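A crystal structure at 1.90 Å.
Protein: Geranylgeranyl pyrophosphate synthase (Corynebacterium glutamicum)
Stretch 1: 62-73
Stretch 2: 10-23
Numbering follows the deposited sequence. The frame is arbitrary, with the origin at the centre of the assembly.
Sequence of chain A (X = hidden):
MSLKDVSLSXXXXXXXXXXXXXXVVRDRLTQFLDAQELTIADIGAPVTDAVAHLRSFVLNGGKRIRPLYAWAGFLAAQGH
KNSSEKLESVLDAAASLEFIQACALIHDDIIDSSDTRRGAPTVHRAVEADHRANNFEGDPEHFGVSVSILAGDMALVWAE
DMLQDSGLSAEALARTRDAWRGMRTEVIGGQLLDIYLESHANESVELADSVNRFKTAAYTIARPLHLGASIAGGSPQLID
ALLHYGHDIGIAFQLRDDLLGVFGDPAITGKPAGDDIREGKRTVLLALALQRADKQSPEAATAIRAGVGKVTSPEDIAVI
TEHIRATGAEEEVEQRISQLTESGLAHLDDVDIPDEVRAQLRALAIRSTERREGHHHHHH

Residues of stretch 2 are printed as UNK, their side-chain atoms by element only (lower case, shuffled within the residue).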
# COMPACT_ATOMS: atom_id res chain seq x y z
N GLY A 62 -9.69 5.79 -17.18
CA GLY A 62 -8.26 5.55 -17.25
C GLY A 62 -7.86 5.37 -18.71
O GLY A 62 -8.55 4.68 -19.46
N LYS A 63 -6.73 5.96 -19.11
CA LYS A 63 -6.19 5.73 -20.45
C LYS A 63 -5.41 4.38 -20.59
O LYS A 63 -5.13 3.94 -21.71
CB LYS A 63 -5.29 6.91 -20.85
CG LYS A 63 -6.02 8.26 -21.00
CD LYS A 63 -6.97 8.31 -22.22
CE LYS A 63 -6.25 8.46 -23.58
NZ LYS A 63 -5.74 9.86 -23.79
N ARG A 64 -5.08 3.76 -19.46
CA ARG A 64 -4.33 2.47 -19.45
C ARG A 64 -2.92 2.59 -20.11
O ARG A 64 -2.45 1.64 -20.72
CB ARG A 64 -5.13 1.34 -20.12
CG ARG A 64 -6.65 1.27 -19.74
CD ARG A 64 -6.90 1.24 -18.22
NE ARG A 64 -8.32 0.94 -18.01
CZ ARG A 64 -8.95 0.89 -16.85
NH1 ARG A 64 -8.28 1.10 -15.70
NH2 ARG A 64 -10.26 0.63 -16.83
N ILE A 65 -2.31 3.76 -20.00
CA ILE A 65 -1.01 4.02 -20.65
C ILE A 65 0.08 3.12 -20.06
O ILE A 65 0.99 2.65 -20.77
CB ILE A 65 -0.63 5.53 -20.54
CG1 ILE A 65 0.54 5.86 -21.46
CG2 ILE A 65 -0.22 5.91 -19.16
CD1 ILE A 65 0.34 5.33 -22.85
N ARG A 66 -0.01 2.85 -18.75
CA ARG A 66 1.05 2.06 -18.11
C ARG A 66 1.01 0.60 -18.54
O ARG A 66 2.03 0.08 -18.97
CB ARG A 66 1.10 2.28 -16.56
CG ARG A 66 1.41 3.72 -16.18
CD ARG A 66 1.20 4.04 -14.69
NE ARG A 66 1.32 5.49 -14.51
CZ ARG A 66 0.36 6.37 -14.79
NH1 ARG A 66 -0.82 5.98 -15.23
NH2 ARG A 66 0.60 7.67 -14.63
N PRO A 67 -0.17 -0.08 -18.48
CA PRO A 67 -0.23 -1.42 -19.06
C PRO A 67 0.11 -1.42 -20.53
O PRO A 67 0.73 -2.36 -21.02
CB PRO A 67 -1.72 -1.82 -18.91
CG PRO A 67 -2.22 -1.02 -17.76
CD PRO A 67 -1.43 0.29 -17.81
N LEU A 68 -0.28 -0.38 -21.24
CA LEU A 68 0.07 -0.30 -22.67
C LEU A 68 1.60 -0.31 -22.91
O LEU A 68 2.11 -1.01 -23.78
CB LEU A 68 -0.56 0.95 -23.28
CG LEU A 68 -0.41 1.12 -24.81
CD1 LEU A 68 -0.75 -0.15 -25.67
CD2 LEU A 68 -1.27 2.32 -25.21
N TYR A 69 2.33 0.46 -22.10
CA TYR A 69 3.78 0.45 -22.19
C TYR A 69 4.41 -0.86 -21.75
O TYR A 69 5.38 -1.28 -22.35
CB TYR A 69 4.42 1.66 -21.46
CG TYR A 69 4.53 2.89 -22.36
CD1 TYR A 69 3.90 4.07 -22.02
CD2 TYR A 69 5.29 2.84 -23.55
CE1 TYR A 69 4.01 5.20 -22.83
CE2 TYR A 69 5.42 3.94 -24.35
CZ TYR A 69 4.79 5.13 -23.98
OH TYR A 69 4.92 6.24 -24.78
N ALA A 70 3.87 -1.50 -20.70
CA ALA A 70 4.37 -2.81 -20.32
C ALA A 70 4.20 -3.81 -21.48
O ALA A 70 5.11 -4.59 -21.80
CB ALA A 70 3.64 -3.32 -19.05
N TRP A 71 3.02 -3.80 -22.10
CA TRP A 71 2.76 -4.66 -23.24
C TRP A 71 3.70 -4.38 -24.41
O TRP A 71 4.23 -5.30 -25.01
CB TRP A 71 1.28 -4.52 -23.65
CG TRP A 71 0.85 -5.34 -24.86
CD1 TRP A 71 0.30 -4.85 -26.01
CD2 TRP A 71 0.88 -6.77 -25.01
NE1 TRP A 71 0.02 -5.87 -26.88
CE2 TRP A 71 0.36 -7.06 -26.29
CE3 TRP A 71 1.30 -7.83 -24.19
CZ2 TRP A 71 0.27 -8.37 -26.79
CZ3 TRP A 71 1.21 -9.13 -24.68
CH2 TRP A 71 0.69 -9.39 -25.98
N ALA A 72 3.93 -3.11 -24.70
CA ALA A 72 4.86 -2.71 -25.76
C ALA A 72 6.27 -3.17 -25.45
O ALA A 72 6.99 -3.58 -26.37
CB ALA A 72 4.83 -1.21 -25.94
N GLY A 73 6.68 -3.07 -24.19
CA GLY A 73 8.01 -3.60 -23.80
C GLY A 73 8.16 -5.09 -24.00
O GLY A 73 9.21 -5.59 -24.48
N UNK A 10 -9.35 -12.91 -28.19
CA UNK A 10 -8.80 -13.13 -29.52
C UNK A 10 -8.35 -11.81 -30.17
O UNK A 10 -9.04 -11.25 -31.03
c UNK A 10 -9.75 -13.91 -30.42
o UNK A 10 -9.06 -14.28 -31.61
N UNK A 11 -7.20 -11.32 -29.72
CA UNK A 11 -6.54 -10.17 -30.33
C UNK A 11 -5.16 -10.62 -30.87
O UNK A 11 -4.72 -11.74 -30.57
c UNK A 11 -6.50 -8.98 -29.33
c UNK A 11 -5.28 -8.94 -28.40
c UNK A 11 -3.59 -10.04 -27.07
c UNK A 11 -3.08 -8.81 -26.67
c UNK A 11 -4.76 -7.71 -27.99
c UNK A 11 -4.70 -10.10 -27.91
c UNK A 11 -3.66 -7.63 -27.14
N UNK A 12 -4.51 -9.78 -31.68
CA UNK A 12 -3.19 -10.13 -32.25
C UNK A 12 -2.09 -10.05 -31.17
O UNK A 12 -1.79 -8.97 -30.64
c UNK A 12 -1.83 -9.91 -34.43
o UNK A 12 -0.88 -10.58 -33.96
c UNK A 12 -2.86 -9.26 -33.48
o UNK A 12 -1.96 -9.71 -35.66
N UNK A 13 -1.50 -11.21 -30.87
CA UNK A 13 -0.50 -11.38 -29.80
C UNK A 13 0.93 -10.96 -30.17
O UNK A 13 1.85 -11.10 -29.36
c UNK A 13 -0.51 -12.83 -29.31
N UNK A 14 1.12 -10.46 -31.40
CA UNK A 14 2.45 -10.06 -31.88
C UNK A 14 2.46 -8.61 -32.35
O UNK A 14 3.52 -8.06 -32.71
c UNK A 14 4.96 -12.41 -32.19
c UNK A 14 3.90 -14.30 -31.87
n UNK A 14 5.08 -13.72 -31.80
c UNK A 14 2.94 -10.99 -33.01
c UNK A 14 3.66 -12.21 -32.52
n UNK A 14 3.02 -13.41 -32.30
N UNK A 15 1.29 -7.98 -32.34
CA UNK A 15 1.19 -6.59 -32.77
C UNK A 15 0.63 -5.69 -31.67
O UNK A 15 -0.15 -6.12 -30.81
c UNK A 15 0.44 -6.46 -34.12
o UNK A 15 -1.29 -4.86 -34.53
c UNK A 15 -0.99 -5.93 -33.96
o UNK A 15 -1.81 -6.58 -33.27
N UNK A 16 1.05 -4.43 -31.72
CA UNK A 16 0.67 -3.42 -30.75
C UNK A 16 -0.47 -2.56 -31.30
O UNK A 16 -0.29 -1.81 -32.27
c UNK A 16 1.82 -1.47 -29.36
c UNK A 16 3.23 -0.91 -29.15
c UNK A 16 1.90 -2.57 -30.41
c UNK A 16 1.25 -1.99 -28.07
N UNK A 17 -1.65 -2.70 -30.69
CA UNK A 17 -2.82 -1.94 -31.11
C UNK A 17 -3.16 -0.94 -30.02
O UNK A 17 -3.78 -1.30 -29.03
o UNK A 17 -5.66 -2.91 -33.05
c UNK A 17 -3.99 -2.90 -31.37
o UNK A 17 -5.54 -1.10 -31.84
c UNK A 17 -5.14 -2.24 -32.14
N UNK A 18 -2.77 0.31 -30.21
CA UNK A 18 -2.88 1.32 -29.16
C UNK A 18 -4.32 1.57 -28.77
O UNK A 18 -4.64 1.70 -27.59
c UNK A 18 -0.83 2.65 -30.11
c UNK A 18 -0.40 4.09 -30.34
c UNK A 18 -2.26 2.65 -29.58
c UNK A 18 0.13 1.93 -29.17
N UNK A 19 -5.19 1.65 -29.78
CA UNK A 19 -6.58 2.03 -29.52
C UNK A 19 -7.43 0.95 -28.84
O UNK A 19 -8.28 1.29 -28.04
c UNK A 19 -6.67 3.94 -31.22
c UNK A 19 -7.27 2.60 -30.78
o UNK A 19 -6.79 4.27 -32.42
o UNK A 19 -6.08 4.66 -30.38
N UNK A 20 -7.19 -0.33 -29.13
CA UNK A 20 -8.02 -1.40 -28.54
C UNK A 20 -7.44 -1.99 -27.25
O UNK A 20 -8.14 -2.69 -26.52
c UNK A 20 -8.93 -2.23 -30.83
c UNK A 20 -9.56 -3.22 -33.08
c UNK A 20 -9.32 -3.50 -31.59
c UNK A 20 -8.22 -2.58 -29.51
n UNK A 20 -10.92 -2.67 -33.40
N UNK A 21 -6.15 -1.77 -26.99
CA UNK A 21 -5.55 -2.41 -25.81
C UNK A 21 -6.28 -2.09 -24.48
O UNK A 21 -6.44 -2.99 -23.68
c UNK A 21 -2.89 -2.59 -23.52
c UNK A 21 -2.12 -4.79 -22.94
c UNK A 21 -3.35 -3.08 -24.73
c UNK A 21 -2.59 -5.27 -24.15
c UNK A 21 -3.19 -4.41 -25.03
c UNK A 21 -2.26 -3.43 -22.62
c UNK A 21 -4.03 -2.17 -25.70
N UNK A 22 -6.73 -0.83 -24.26
CA UNK A 22 -7.43 -0.56 -22.99
C UNK A 22 -8.65 -1.45 -22.76
O UNK A 22 -9.00 -1.71 -21.59
c UNK A 22 -6.87 1.50 -24.06
c UNK A 22 -7.86 0.91 -23.11
c UNK A 22 -6.48 0.41 -25.02
N UNK A 23 -9.29 -1.92 -23.84
CA UNK A 23 -10.43 -2.86 -23.70
C UNK A 23 -9.99 -4.17 -23.09
O UNK A 23 -10.67 -4.74 -22.22
c UNK A 23 -12.15 -2.13 -27.12
o UNK A 23 -12.75 -1.21 -27.64
o UNK A 23 -11.97 -3.25 -27.67
c UNK A 23 -11.09 -3.12 -25.08
c UNK A 23 -11.64 -1.88 -25.71
O HOH W 1 -10.19 0.45 -20.14

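Position 10 carries one carbon and then one oxygen, far from stretch 1: Ser10, exposed and poorly ordered. Position 11 has one carbon leading to a ring of six carbons, which identifies Phe11. Its CZ lies 3.4 Å from CZ2 of Trp71, but the two six-membered rings are slid apart, with centroids 5.4 Å apart and planes at 30°, so they barely overlap.

Position 12 shows two carbons. The second carbon bears two oxygens and no nitrogen, which makes a carboxylate, not an amide: Asp12. Its OD1 accepts a hydrogen bond from the backbone N of residue 14 (3.3 Å), within a poorly ordered loop. Position 13 has a single carbon, its CA-to-CB bond pointing away from stretch 1, and is Ala13; its contact comes through the backbone, O lying 4.0 Å from CH2 of Trp71. Position 14, one carbon and a five-membered ring of three carbons and two nitrogens, is His14. Its CA-to-CB bond points away from stretch 1, and NE2 is hydrogen-bonded elsewhere in the structure.

Position 15 repeats the two-carbon, two-oxygen pattern: Asp15. Its CA-to-CB bond points away from stretch 1, and its backbone O lies 3.9 Å from NE1 of Trp71, near the plane of the indole. Position 16 has four carbons forked at the second, hence Leu16. The fork reaches three residues: CD1 lies 3.6 Å from CD1 of Leu68 and 3.7 Å from CD1 of Trp71, and CD2 lies 3.6 Å from CB of Ala72, which CD1 also approaches.

Position 17, again two carbons and two oxygens, is Asp17; its OD1 accepts a hydrogen bond from the backbone N of residue 20 (3.3 Å). Position 18, another four-carbon fork, is Leu18, its CD2 4.2 Å from CD1 of Leu68. Positions 19 and 20 do not touch stretch 1: a carboxylate on two carbons is Asp19, and four carbons in a row ending in nitrogen are Lys20, both suited to solvent.

Position 21 has one carbon and a six-carbon ring: Phe21. It forms an offset stack on the five-membered ring of Trp71, centroids 4.3 Å apart and planes at 8°. Position 22 closes three carbons onto its own N: Pro22, whose compact apolar ring rests on the aliphatic part of Arg64, CB lying 3.6 Å from CG of Arg64. Position 23, three carbons ending in two oxygens, is Glu23; its CA-to-CB bond points away from stretch 1, and the residue is exposed.

The contact is mainly apolar, without direct hydrogen bonds between the stretches. Trp71 and Leu68 pack against Leu16 and Phe21, and one water, accepting from Arg64 NE (2.9 Å) and donating to Pro22 O (2.9 Å), bridges the other end.

Stretch 2, residues 10-23: SFDAHDLDLDKFPE
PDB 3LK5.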